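Local coordinates for serine protease (Nocardiopsis alba, PDB 2OUA), which probably cuts peptide bonds as a serine endopeptidase of the S1 family, this chain being its trypsin-like protease domain, at residues G18-N23 with F71-L76; V77-S82 with T107-G112; A86-S91 with S146-T151; S130-S135 with T170-V175. All blocks are in the same frame, centred on the assembly; numbering follows the deposited sequence.

How the contacts relate
From the N terminus, strand 14-22 of the first large sheet meets strand 72-74 in contact 1, which closes the 47-residue loop 24-70 before the other three contacts open. The chain turns a corner at Asn-75 and enters contact 2, where 77-82 lies over 107-112 of the six-stranded barrel and closes loop 83-106. Contact 3 crosses contact 2, since 86-91 falls between its segments, and closes loop 92-145. Contact 4 crosses contact 3, joins two neighbouring barrel strands and closes loop 136-169. Contacts 2 and 3 thus tie the linking segment 77-91 to the barrel. Phe-147 of the 146-151 segment packs on Tyr-172 of contact 4.

Contact 1: residues G18-N23 with F71-L76; sequences GFAATN and FTLTNL
Leu-73 takes part in three of the four residue contacts here, with Ala-20, Ala-21 and Thr-22. Its CD2 meets Ala-20 CB at 3.9 Å. Its CD1 reaches Thr-22 CG2 at 3.4 Å, tighter than usual for two carbons, and the two side chains cross obliquely. The same CD1 also lies 3.7 Å from Ala-21 O. A chi1 of -54° places Leu-73 CG, the branch point from which the two methyls divide. Ala-20 CB also sits 3.2 Å from Thr-74 O. Direct contact is therefore by methyl groups, against one another and against two carbonyl oxygens. A water adds the polar link. Water 1 accepts from Ala-20 N at 3.0 Å and donates to Leu-76 O.

Further out, Thr-74 OG1 accepts from Leu-76 N at 3.2 Å. This is an ST turn, set where the chain bends at Asn-75. The same hydroxyl is hydrogen-bonded to Ile-3 O. Ala-20 and Thr-22 bond through their backbones to Arg-187 and Arg-185 near the C terminus. Thr-72 bonds in the same way to Ala-1 and Ile-3, which places 72-74 in a parallel pair with strand 2-5.

Two strands of different sheets pass each other at 118°, their axes 6.6 Å apart at the closest, joined by side chains and a water and not by backbone pairing. The contact sets the two-stranded N-terminal sheet against the first large antiparallel sheet of a trypsin-like fold.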
loop_
_atom_site.group_PDB
_atom_site.type_symbol
_atom_site.label_atom_id
_atom_site.label_comp_id
_atom_site.label_asym_id
_atom_site.label_seq_id
_atom_site.Cartn_x
_atom_site.Cartn_y
_atom_site.Cartn_z
ATOM N N GLY A 18 -2.246 2.452 1.800
ATOM C CA GLY A 18 -0.866 2.459 1.356
ATOM C C GLY A 18 -0.219 3.748 1.829
ATOM O O GLY A 18 0.482 3.766 2.836
ATOM N N PHE A 19 -0.467 4.835 1.107
ATOM C CA PHE A 19 0.085 6.135 1.476
ATOM C C PHE A 19 -0.895 7.243 1.148
ATOM O O PHE A 19 -1.540 7.222 0.097
ATOM C CB PHE A 19 1.392 6.419 0.725
ATOM C CG PHE A 19 2.497 5.465 1.044
ATOM C CD1 PHE A 19 2.756 4.379 0.217
ATOM C CD2 PHE A 19 3.271 5.639 2.186
ATOM C CE1 PHE A 19 3.768 3.480 0.522
ATOM C CE2 PHE A 19 4.286 4.743 2.501
ATOM C CZ PHE A 19 4.535 3.663 1.667
ATOM N N ALA A 20 -1.012 8.209 2.054
ATOM C CA ALA A 20 -1.892 9.344 1.824
ATOM C C ALA A 20 -1.317 10.096 0.627
ATOM O O ALA A 20 -0.098 10.261 0.516
ATOM C CB ALA A 20 -1.911 10.251 3.054
ATOM N N ALA A 21 -2.192 10.544 -0.265
ATOM C CA ALA A 21 -1.771 11.282 -1.452
ATOM C C ALA A 21 -2.922 12.136 -1.984
ATOM O O ALA A 21 -4.078 11.917 -1.638
ATOM C CB ALA A 21 -1.302 10.309 -2.539
ATOM N N THR A 22 -2.591 13.115 -2.822
ATOM C CA THR A 22 -3.594 13.986 -3.418
ATOM C C THR A 22 -3.535 13.796 -4.932
ATOM O O THR A 22 -2.465 13.526 -5.477
ATOM C CB THR A 22 -3.322 15.474 -3.079
ATOM O OG1 THR A 22 -2.029 15.852 -3.570
ATOM C CG2 THR A 22 -3.352 15.690 -1.577
ATOM N N ASN A 23 -4.670 13.911 -5.615
ATOM C CA ASN A 23 -4.660 13.751 -7.066
ATOM C C ASN A 23 -4.408 15.090 -7.750
ATOM O O ASN A 23 -4.205 16.106 -7.082
ATOM C CB ASN A 23 -5.972 13.133 -7.572
ATOM C CG ASN A 23 -7.185 14.000 -7.289
ATOM O OD1 ASN A 23 -7.066 15.207 -7.073
ATOM N ND2 ASN A 23 -8.364 13.387 -7.312
ATOM N N PHE A 71 -11.754 12.963 4.897
ATOM C CA PHE A 71 -10.427 12.408 4.671
ATOM C C PHE A 71 -9.412 13.462 5.102
ATOM O O PHE A 71 -9.342 14.534 4.506
ATOM C CB PHE A 71 -10.216 12.079 3.189
ATOM C CG PHE A 71 -10.428 10.628 2.841
ATOM C CD1 PHE A 71 -11.504 9.919 3.365
ATOM C CD2 PHE A 71 -9.570 9.985 1.956
ATOM C CE1 PHE A 71 -11.722 8.588 3.007
ATOM C CE2 PHE A 71 -9.780 8.654 1.591
ATOM C CZ PHE A 71 -10.856 7.955 2.116
ATOM N N THR A 72 -8.652 13.168 6.152
ATOM C CA THR A 72 -7.623 14.090 6.627
ATOM C C THR A 72 -6.286 13.402 6.379
ATOM O O THR A 72 -5.991 12.386 6.994
ATOM C CB THR A 72 -7.771 14.381 8.128
ATOM O OG1 THR A 72 -9.011 15.060 8.363
ATOM C CG2 THR A 72 -6.625 15.255 8.612
ATOM N N LEU A 73 -5.484 13.959 5.479
ATOM C CA LEU A 73 -4.203 13.347 5.145
ATOM C C LEU A 73 -3.112 13.566 6.181
ATOM O O LEU A 73 -3.111 14.563 6.908
ATOM C CB LEU A 73 -3.710 13.853 3.786
ATOM C CG LEU A 73 -4.668 13.709 2.596
ATOM C CD1 LEU A 73 -3.942 14.104 1.324
ATOM C CD2 LEU A 73 -5.174 12.278 2.491
ATOM N N THR A 74 -2.190 12.612 6.242
ATOM C CA THR A 74 -1.049 12.675 7.147
ATOM C C THR A 74 0.132 12.125 6.365
ATOM O O THR A 74 -0.051 11.552 5.287
ATOM C CB THR A 74 -1.223 11.782 8.401
ATOM O OG1 THR A 74 -1.010 10.407 8.045
ATOM C CG2 THR A 74 -2.619 11.943 8.993
ATOM N N ASN A 75 1.340 12.301 6.890
ATOM C CA ASN A 75 2.520 11.761 6.229
ATOM C C ASN A 75 3.032 10.650 7.139
ATOM O O ASN A 75 4.235 10.441 7.282
ATOM C CB ASN A 75 3.590 12.849 6.044
ATOM C CG ASN A 75 4.328 13.172 7.329
ATOM O OD1 ASN A 75 3.721 13.314 8.389
ATOM N ND2 ASN A 75 5.649 13.306 7.233
ATOM N N LEU A 76 2.092 9.931 7.744
ATOM C CA LEU A 76 2.419 8.857 8.671
ATOM C C LEU A 76 2.062 7.447 8.206
ATOM O O LEU A 76 1.189 7.250 7.363
ATOM C CB LEU A 76 1.721 9.105 10.011
ATOM C CG LEU A 76 1.929 10.459 10.687
ATOM C CD1 LEU A 76 1.064 10.535 11.945
ATOM C CD2 LEU A 76 3.396 10.646 11.029
HETATM O O HOH W 1 0.866 8.039 4.375
#

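Contact 2: residues V77-S82 with T107-G112; sequences VSRYNS and TGWYCG
Arg-79 and Trp-109 have their CA atoms 5.1 Å apart, where the end of strand 77-78 turns through a short 3-10 segment over the start of strand 108-112. Asn-81 makes both hydrogen bonds between the segments, and both go to the backbone of Trp-109. Its OD1 accepts from Trp-109 N at 3.0 Å, almost straight at 172°. Its ND2 donates to a lone pair of Trp-109 O at 3.2 Å, and that oxygen lies in the amide plane of Asn-81. The side-chain amide pairs with the N-H and C=O of Trp-109 much as a neighbouring strand would.

The Trp-109 ring has CG anti to the backbone N (chi1 174°) and lies under Arg-79. Arg-79 CG sits over the centre of the six-membered ring, 3.7 Å from its centroid, in a CH-pi contact. Val-77 CG1 meets the ring edge at CZ3, 4.0 Å away. The Arg-79 chain bends at chi3 and keeps NE beside the indole, 3.7 Å from Trp-109 CZ2, with the guanidinium and ring planes 60° apart. NH1 bonds to Gly-83 O and weakly to Ser-82 O. Tyr-80 CD1 packs on Gly-108 CA at 3.6 Å.

Strand 76-78 pairs with strand 85-87, and 108-116 with 99-104 in the barrel. Trp-109 lies between them and also touches Ala-86, Cys-101 and Ile-148.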
loop_
_atom_site.group_PDB
_atom_site.type_symbol
_atom_site.label_atom_id
_atom_site.label_comp_id
_atom_site.label_asym_id
_atom_site.label_seq_id
_atom_site.Cartn_x
_atom_site.Cartn_y
_atom_site.Cartn_z
ATOM N N VAL A 77 2.751 6.477 8.799
ATOM C CA VAL A 77 2.540 5.055 8.559
ATOM C C VAL A 77 2.593 4.412 9.943
ATOM O O VAL A 77 3.572 4.586 10.669
ATOM C CB VAL A 77 3.658 4.444 7.678
ATOM C CG1 VAL A 77 3.486 2.914 7.593
ATOM C CG2 VAL A 77 3.612 5.058 6.287
ATOM N N SER A 78 1.544 3.681 10.313
ATOM C CA SER A 78 1.502 3.033 11.622
ATOM C C SER A 78 2.494 1.888 11.755
ATOM O O SER A 78 2.655 1.090 10.831
ATOM C CB SER A 78 0.098 2.503 11.910
ATOM O OG SER A 78 0.060 1.837 13.162
ATOM N N ARG A 79 3.151 1.806 12.911
ATOM C CA ARG A 79 4.107 0.736 13.172
ATOM C C ARG A 79 3.497 -0.287 14.129
ATOM O O ARG A 79 4.184 -1.165 14.649
ATOM C CB ARG A 79 5.408 1.311 13.745
ATOM C CG ARG A 79 6.117 2.238 12.765
ATOM C CD ARG A 79 7.350 2.907 13.368
ATOM N NE ARG A 79 8.466 1.986 13.564
ATOM C CZ ARG A 79 8.799 1.432 14.731
ATOM N NH1 ARG A 79 8.099 1.701 15.826
ATOM N NH2 ARG A 79 9.847 0.616 14.804
ATOM N N TYR A 80 2.193 -0.158 14.348
ATOM C CA TYR A 80 1.441 -1.074 15.203
ATOM C C TYR A 80 2.209 -1.617 16.418
ATOM O O TYR A 80 2.555 -0.864 17.330
ATOM C CB TYR A 80 0.919 -2.244 14.356
ATOM C CG TYR A 80 -0.184 -1.868 13.383
ATOM C CD1 TYR A 80 0.096 -1.575 12.043
ATOM C CD2 TYR A 80 -1.508 -1.811 13.806
ATOM C CE1 TYR A 80 -0.935 -1.240 11.150
ATOM C CE2 TYR A 80 -2.534 -1.478 12.932
ATOM C CZ TYR A 80 -2.249 -1.196 11.609
ATOM O OH TYR A 80 -3.292 -0.883 10.763
ATOM N N ASN A 81 2.458 -2.925 16.416
ATOM C CA ASN A 81 3.166 -3.624 17.494
ATOM C C ASN A 81 4.490 -2.993 17.914
ATOM O O ASN A 81 4.889 -3.083 19.077
ATOM C CB ASN A 81 3.420 -5.075 17.084
ATOM C CG ASN A 81 3.881 -5.194 15.637
ATOM O OD1 ASN A 81 3.064 -5.172 14.711
ATOM N ND2 ASN A 81 5.197 -5.296 15.437
ATOM N N SER A 82 5.189 -2.367 16.975
ATOM C CA SER A 82 6.459 -1.738 17.308
ATOM C C SER A 82 6.248 -0.338 17.872
ATOM O O SER A 82 7.195 0.317 18.308
ATOM C CB SER A 82 7.358 -1.684 16.076
ATOM O OG SER A 82 7.764 -2.995 15.719
ATOM N N THR A 107 -1.703 -8.161 10.384
ATOM C CA THR A 107 -0.523 -8.578 11.137
ATOM C C THR A 107 0.268 -7.449 11.781
ATOM O O THR A 107 1.016 -7.674 12.734
ATOM C CB THR A 107 0.438 -9.355 10.237
ATOM O OG1 THR A 107 0.819 -8.522 9.131
ATOM C CG2 THR A 107 -0.229 -10.620 9.714
ATOM N N GLY A 108 0.123 -6.241 11.257
ATOM C CA GLY A 108 0.848 -5.126 11.827
ATOM C C GLY A 108 2.089 -4.707 11.060
ATOM O O GLY A 108 2.084 -4.627 9.829
ATOM N N TRP A 109 3.162 -4.465 11.806
ATOM C CA TRP A 109 4.430 -3.991 11.260
ATOM C C TRP A 109 5.538 -5.043 11.259
ATOM O O TRP A 109 5.982 -5.492 12.314
ATOM C CB TRP A 109 4.840 -2.754 12.077
ATOM C CG TRP A 109 6.181 -2.140 11.803
ATOM C CD1 TRP A 109 7.349 -2.380 12.483
ATOM C CD2 TRP A 109 6.470 -1.095 10.866
ATOM N NE1 TRP A 109 8.339 -1.540 12.032
ATOM C CE2 TRP A 109 7.830 -0.741 11.040
ATOM C CE3 TRP A 109 5.712 -0.419 9.899
ATOM C CZ2 TRP A 109 8.446 0.263 10.283
ATOM C CZ3 TRP A 109 6.325 0.579 9.143
ATOM C CH2 TRP A 109 7.682 0.910 9.342
ATOM N N TYR A 110 5.970 -5.440 10.064
ATOM C CA TYR A 110 7.036 -6.426 9.911
ATOM C C TYR A 110 8.099 -5.893 8.959
ATOM O O TYR A 110 7.791 -5.164 8.020
ATOM C CB TYR A 110 6.489 -7.757 9.380
ATOM C CG TYR A 110 5.797 -8.591 10.435
ATOM C CD1 TYR A 110 4.544 -8.230 10.933
ATOM C CD2 TYR A 110 6.416 -9.723 10.968
ATOM C CE1 TYR A 110 3.922 -8.976 11.935
ATOM C CE2 TYR A 110 5.801 -10.477 11.973
ATOM C CZ TYR A 110 4.557 -10.096 12.451
ATOM O OH TYR A 110 3.950 -10.828 13.448
ATOM N N CYS A 111 9.353 -6.261 9.201
ATOM C CA CYS A 111 10.432 -5.779 8.353
ATOM C C CYS A 111 11.252 -6.895 7.727
ATOM O O CYS A 111 11.285 -8.026 8.213
ATOM C CB CYS A 111 11.355 -4.860 9.150
ATOM S SG CYS A 111 10.536 -3.472 10.005
ATOM N N GLY A 112 11.916 -6.556 6.629
ATOM C CA GLY A 112 12.733 -7.525 5.938
ATOM C C GLY A 112 13.684 -6.841 4.984
ATOM O O GLY A 112 14.116 -5.709 5.226
HETATM O O HOH W 2 2.183 -7.753 15.083
#

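Contact 3: residues A86-S91 with S146-T151; sequences ATVSGS and SFISGT
Thr-151 has the most surface buried here, followed by Ile-148 and Thr-87. Thr-151 O accepts from Ser-89 N at 2.9 Å, nearly straight at 178° and in the carbonyl plane. Its hydroxyl OG1 and Ser-89 OG are hydrogen-bonded at 3.0 Å. Backbone and side chain of Thr-151 therefore both hold Ser-89.

Thr-87 lies side by side with Thr-151, the two side chains pointing the same way. Thr-87 OG1 is 3.7 Å from Thr-151 CG2. The carbonyl Thr-87 O receives a CA-H...O contact from Thr-151 CA at 3.2 Å. Water 3 adds a bridge, accepting from Thr-87 N and donating to Gly-150 O.

Ile-148 supplies the apolar part through the end of its chain. CD1 touches Ala-86 CB at 4.1 Å and Val-88 CG2 at 4.2 Å. CG1 is anti to the backbone N and the chain is fully extended (chi2 176°), which carries CD1 across to the other segment.

The chemistry is split in two. Ile-148 reaches out from the barrel to Ala-86 and Val-88, and these contacts add apolar burial without fixing direction. Two hydrogen bonds and the water-mediated link do the rest, setting Ser-89 and Thr-87 in position against Gly-150 and Thr-151.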
loop_
_atom_site.group_PDB
_atom_site.type_symbol
_atom_site.label_atom_id
_atom_site.label_comp_id
_atom_site.label_asym_id
_atom_site.label_seq_id
_atom_site.Cartn_x
_atom_site.Cartn_y
_atom_site.Cartn_z
ATOM N N ALA A 86 5.949 5.838 11.405
ATOM C CA ALA A 86 7.098 6.139 10.574
ATOM C C ALA A 86 6.602 7.375 9.835
ATOM O O ALA A 86 5.397 7.536 9.640
ATOM C CB ALA A 86 7.366 5.011 9.587
ATOM N N THR A 87 7.509 8.255 9.446
ATOM C CA THR A 87 7.111 9.459 8.728
ATOM C C THR A 87 7.513 9.339 7.264
ATOM O O THR A 87 8.540 8.745 6.942
ATOM C CB THR A 87 7.774 10.706 9.331
ATOM O OG1 THR A 87 9.190 10.512 9.375
ATOM C CG2 THR A 87 7.264 10.946 10.743
ATOM N N VAL A 88 6.691 9.897 6.381
ATOM C CA VAL A 88 6.957 9.863 4.949
ATOM C C VAL A 88 7.484 11.220 4.511
ATOM O O VAL A 88 6.793 12.234 4.649
ATOM C CB VAL A 88 5.668 9.547 4.147
ATOM C CG1 VAL A 88 5.981 9.480 2.651
ATOM C CG2 VAL A 88 5.071 8.233 4.626
ATOM N N SER A 89 8.708 11.248 3.994
ATOM C CA SER A 89 9.304 12.503 3.543
ATOM C C SER A 89 9.510 12.496 2.031
ATOM O O SER A 89 9.869 13.511 1.436
ATOM C CB SER A 89 10.643 12.741 4.248
ATOM O OG SER A 89 11.632 11.840 3.789
ATOM N N GLY A 90 9.275 11.346 1.411
ATOM C CA GLY A 90 9.436 11.241 -0.028
ATOM C C GLY A 90 9.309 9.803 -0.484
ATOM O O GLY A 90 8.877 8.947 0.286
ATOM N N SER A 91 9.684 9.536 -1.731
ATOM C CA SER A 91 9.608 8.185 -2.264
ATOM C C SER A 91 10.850 7.794 -3.057
ATOM O O SER A 91 10.748 7.146 -4.096
ATOM C CB SER A 91 8.361 8.025 -3.147
ATOM O OG SER A 91 8.363 8.945 -4.224
ATOM N N SER A 146 1.371 -0.248 3.433
ATOM C CA SER A 146 2.611 0.452 3.143
ATOM C C SER A 146 3.891 -0.377 3.254
ATOM O O SER A 146 4.033 -1.193 4.162
ATOM C CB SER A 146 2.764 1.658 4.087
ATOM O OG SER A 146 1.514 2.148 4.545
ATOM N N PHE A 147 4.792 -0.182 2.286
ATOM C CA PHE A 147 6.136 -0.761 2.314
ATOM C C PHE A 147 6.958 0.517 2.314
ATOM O O PHE A 147 6.852 1.349 1.398
ATOM C CB PHE A 147 6.508 -1.601 1.085
ATOM C CG PHE A 147 6.290 -3.072 1.278
ATOM C CD1 PHE A 147 5.060 -3.626 0.961
ATOM C CD2 PHE A 147 7.280 -3.893 1.815
ATOM C CE1 PHE A 147 4.812 -4.966 1.171
ATOM C CE2 PHE A 147 7.033 -5.263 2.034
ATOM C CZ PHE A 147 5.790 -5.788 1.708
ATOM N N ILE A 148 7.755 0.682 3.357
ATOM C CA ILE A 148 8.547 1.889 3.507
ATOM C C ILE A 148 9.956 1.586 4.016
ATOM O O ILE A 148 10.150 0.675 4.819
ATOM C CB ILE A 148 7.822 2.855 4.488
ATOM C CG1 ILE A 148 8.593 4.164 4.628
ATOM C CG2 ILE A 148 7.644 2.173 5.842
ATOM C CD1 ILE A 148 7.894 5.185 5.505
ATOM N N SER A 149 10.938 2.332 3.520
ATOM C CA SER A 149 12.326 2.169 3.953
ATOM C C SER A 149 12.742 3.488 4.589
ATOM O O SER A 149 12.892 4.493 3.898
ATOM C CB SER A 149 13.239 1.854 2.765
ATOM O OG SER A 149 12.871 0.633 2.151
ATOM N N GLY A 150 12.928 3.483 5.904
ATOM C CA GLY A 150 13.299 4.710 6.590
ATOM C C GLY A 150 12.132 5.672 6.485
ATOM O O GLY A 150 11.057 5.400 7.019
ATOM N N THR A 151 12.331 6.787 5.788
ATOM C CA THR A 151 11.268 7.771 5.607
ATOM C C THR A 151 10.861 7.847 4.134
ATOM O O THR A 151 10.143 8.761 3.728
ATOM C CB THR A 151 11.711 9.181 6.063
ATOM O OG1 THR A 151 12.854 9.596 5.304
ATOM C CG2 THR A 151 12.067 9.176 7.546
HETATM O O HOH W 3 10.144 6.957 9.596
#

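Contact 4: residues S130-S135 with T170-V175; sequences SLTRTS and TFYQEV
Thr-132 and Tyr-172 lie side by side and point the same way, as a hydrogen-bonded pair of two antiparallel strands in the six-stranded barrel of a trypsin-like fold. The strand axes run 146° apart. Thr-132 N bonds to Tyr-172 O, and Tyr-172 N returns the bond to Thr-132 O at 2.9 Å. Thr-132 CB sits over one face of the Tyr-172 ring, offset toward the rim, 3.7 Å from the centroid in a CH-pi contact. Thr-134 CG2 comes to the ring edge at CE2, 3.5 Å away, with the two side chains at about a right angle. Phe-147 meets the same ring.

The side chains of Arg-133 and Phe-171 lie on the other face of the strand pair. Leu-131 packs against Phe-171, also at about a right angle, and its CD1 touches Phe-171 CB at 3.9 Å. Arg-133 lays CB, CG and CD against the Phe-171 ring, with CB 3.5 Å from CE2, and its guanidinium leads away.

Glu-174 bends back at chi2 (-76°) toward Thr-132. Gln-173 OE1 bonds to the backbone N of Asp-61, a predicted member of the charge relay. Thr-170 O accepts from Thr-134 N and, from the opposite face of its plane, from Thr-134 OG1. Thr-132 OG1 donates to Glu-174 OE2 on its anti side, at an unusually short and somewhat doubtful 2.5 Å, and this same oxygen forms a salt bridge with Arg-117 NE.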
loop_
_atom_site.group_PDB
_atom_site.type_symbol
_atom_site.label_atom_id
_atom_site.label_comp_id
_atom_site.label_asym_id
_atom_site.label_seq_id
_atom_site.Cartn_x
_atom_site.Cartn_y
_atom_site.Cartn_z
ATOM N N SER A 130 6.198 -6.471 -12.848
ATOM C CA SER A 130 6.913 -5.309 -12.313
ATOM C C SER A 130 6.936 -5.198 -10.793
ATOM O O SER A 130 7.294 -4.148 -10.255
ATOM C CB SER A 130 6.328 -4.019 -12.892
ATOM O OG SER A 130 6.430 -4.001 -14.300
ATOM N N LEU A 131 6.578 -6.273 -10.099
ATOM C CA LEU A 131 6.559 -6.247 -8.642
ATOM C C LEU A 131 7.940 -6.392 -8.024
ATOM O O LEU A 131 8.889 -6.832 -8.672
ATOM C CB LEU A 131 5.645 -7.348 -8.101
ATOM C CG LEU A 131 4.182 -7.288 -8.544
ATOM C CD1 LEU A 131 3.416 -8.401 -7.857
ATOM C CD2 LEU A 131 3.577 -5.925 -8.198
ATOM N N THR A 132 8.038 -6.012 -6.755
ATOM C CA THR A 132 9.283 -6.101 -6.024
ATOM C C THR A 132 9.127 -7.131 -4.913
ATOM O O THR A 132 8.188 -7.067 -4.118
ATOM C CB THR A 132 9.654 -4.732 -5.432
ATOM O OG1 THR A 132 9.852 -3.800 -6.505
ATOM C CG2 THR A 132 10.924 -4.834 -4.593
ATOM N N ARG A 133 10.048 -8.086 -4.873
ATOM C CA ARG A 133 10.017 -9.150 -3.878
ATOM C C ARG A 133 10.777 -8.782 -2.611
ATOM O O ARG A 133 11.843 -8.171 -2.677
ATOM C CB ARG A 133 10.608 -10.430 -4.473
ATOM C CG ARG A 133 10.640 -11.612 -3.524
ATOM C CD ARG A 133 11.036 -12.881 -4.266
ATOM N NE ARG A 133 12.399 -12.826 -4.781
ATOM C CZ ARG A 133 13.461 -13.293 -4.135
ATOM N NH1 ARG A 133 13.317 -13.856 -2.941
ATOM N NH2 ARG A 133 14.671 -13.198 -4.677
ATOM N N THR A 134 10.217 -9.154 -1.463
ATOM C CA THR A 134 10.854 -8.884 -0.175
ATOM C C THR A 134 10.722 -10.118 0.714
ATOM O O THR A 134 9.920 -11.013 0.435
ATOM C CB THR A 134 10.204 -7.697 0.568
ATOM O OG1 THR A 134 8.957 -8.117 1.131
ATOM C CG2 THR A 134 9.962 -6.531 -0.384
ATOM N N SER A 135 11.496 -10.149 1.792
ATOM C CA SER A 135 11.476 -11.278 2.718
ATOM C C SER A 135 10.490 -11.055 3.857
ATOM O O SER A 135 10.525 -11.757 4.867
ATOM C CB SER A 135 12.873 -11.492 3.297
ATOM O OG SER A 135 13.294 -10.334 3.998
ATOM N N THR A 170 6.780 -11.572 0.448
ATOM C CA THR A 170 5.738 -10.636 0.047
ATOM C C THR A 170 6.211 -9.718 -1.064
ATOM O O THR A 170 7.336 -9.218 -1.033
ATOM C CB THR A 170 5.277 -9.785 1.247
ATOM O OG1 THR A 170 4.735 -10.647 2.257
ATOM C CG2 THR A 170 4.204 -8.791 0.818
ATOM N N PHE A 171 5.346 -9.513 -2.054
ATOM C CA PHE A 171 5.660 -8.654 -3.184
ATOM C C PHE A 171 4.862 -7.364 -3.066
ATOM O O PHE A 171 3.754 -7.358 -2.535
ATOM C CB PHE A 171 5.284 -9.335 -4.507
ATOM C CG PHE A 171 5.994 -10.636 -4.754
ATOM C CD1 PHE A 171 5.569 -11.806 -4.130
ATOM C CD2 PHE A 171 7.093 -10.690 -5.608
ATOM C CE1 PHE A 171 6.228 -13.018 -4.355
ATOM C CE2 PHE A 171 7.763 -11.896 -5.843
ATOM C CZ PHE A 171 7.328 -13.062 -5.212
ATOM N N TYR A 172 5.421 -6.272 -3.567
ATOM C CA TYR A 172 4.701 -5.012 -3.527
ATOM C C TYR A 172 4.738 -4.286 -4.859
ATOM O O TYR A 172 5.647 -4.483 -5.674
ATOM C CB TYR A 172 5.235 -4.113 -2.399
ATOM C CG TYR A 172 6.647 -3.570 -2.544
ATOM C CD1 TYR A 172 6.938 -2.534 -3.439
ATOM C CD2 TYR A 172 7.672 -4.033 -1.719
ATOM C CE1 TYR A 172 8.219 -1.964 -3.494
ATOM C CE2 TYR A 172 8.946 -3.475 -1.764
ATOM C CZ TYR A 172 9.216 -2.443 -2.649
ATOM O OH TYR A 172 10.472 -1.881 -2.662
ATOM N N GLN A 173 3.706 -3.479 -5.087
ATOM C CA GLN A 173 3.578 -2.667 -6.286
ATOM C C GLN A 173 4.330 -1.373 -5.983
ATOM O O GLN A 173 4.043 -0.705 -4.987
ATOM C CB GLN A 173 2.096 -2.371 -6.550
ATOM C CG GLN A 173 1.812 -1.112 -7.366
ATOM C CD GLN A 173 2.141 -1.269 -8.835
ATOM O OE1 GLN A 173 1.657 -2.189 -9.495
ATOM N NE2 GLN A 173 2.960 -0.359 -9.364
ATOM N N GLU A 174 5.301 -1.030 -6.824
ATOM C CA GLU A 174 6.089 0.182 -6.623
ATOM C C GLU A 174 5.183 1.403 -6.577
ATOM O O GLU A 174 4.215 1.497 -7.340
ATOM C CB GLU A 174 7.115 0.345 -7.747
ATOM C CG GLU A 174 8.260 -0.669 -7.725
ATOM C CD GLU A 174 9.299 -0.381 -6.652
ATOM O OE1 GLU A 174 9.336 0.757 -6.134
ATOM O OE2 GLU A 174 10.098 -1.292 -6.338
ATOM N N VAL A 175 5.503 2.345 -5.696
ATOM C CA VAL A 175 4.675 3.536 -5.556
ATOM C C VAL A 175 4.907 4.600 -6.630
ATOM O O VAL A 175 3.956 5.223 -7.100
ATOM C CB VAL A 175 4.861 4.184 -4.155
ATOM C CG1 VAL A 175 6.237 4.838 -4.051
ATOM C CG2 VAL A 175 3.751 5.206 -3.905
HETATM O O HOH W 4 5.623 -2.243 -9.402
#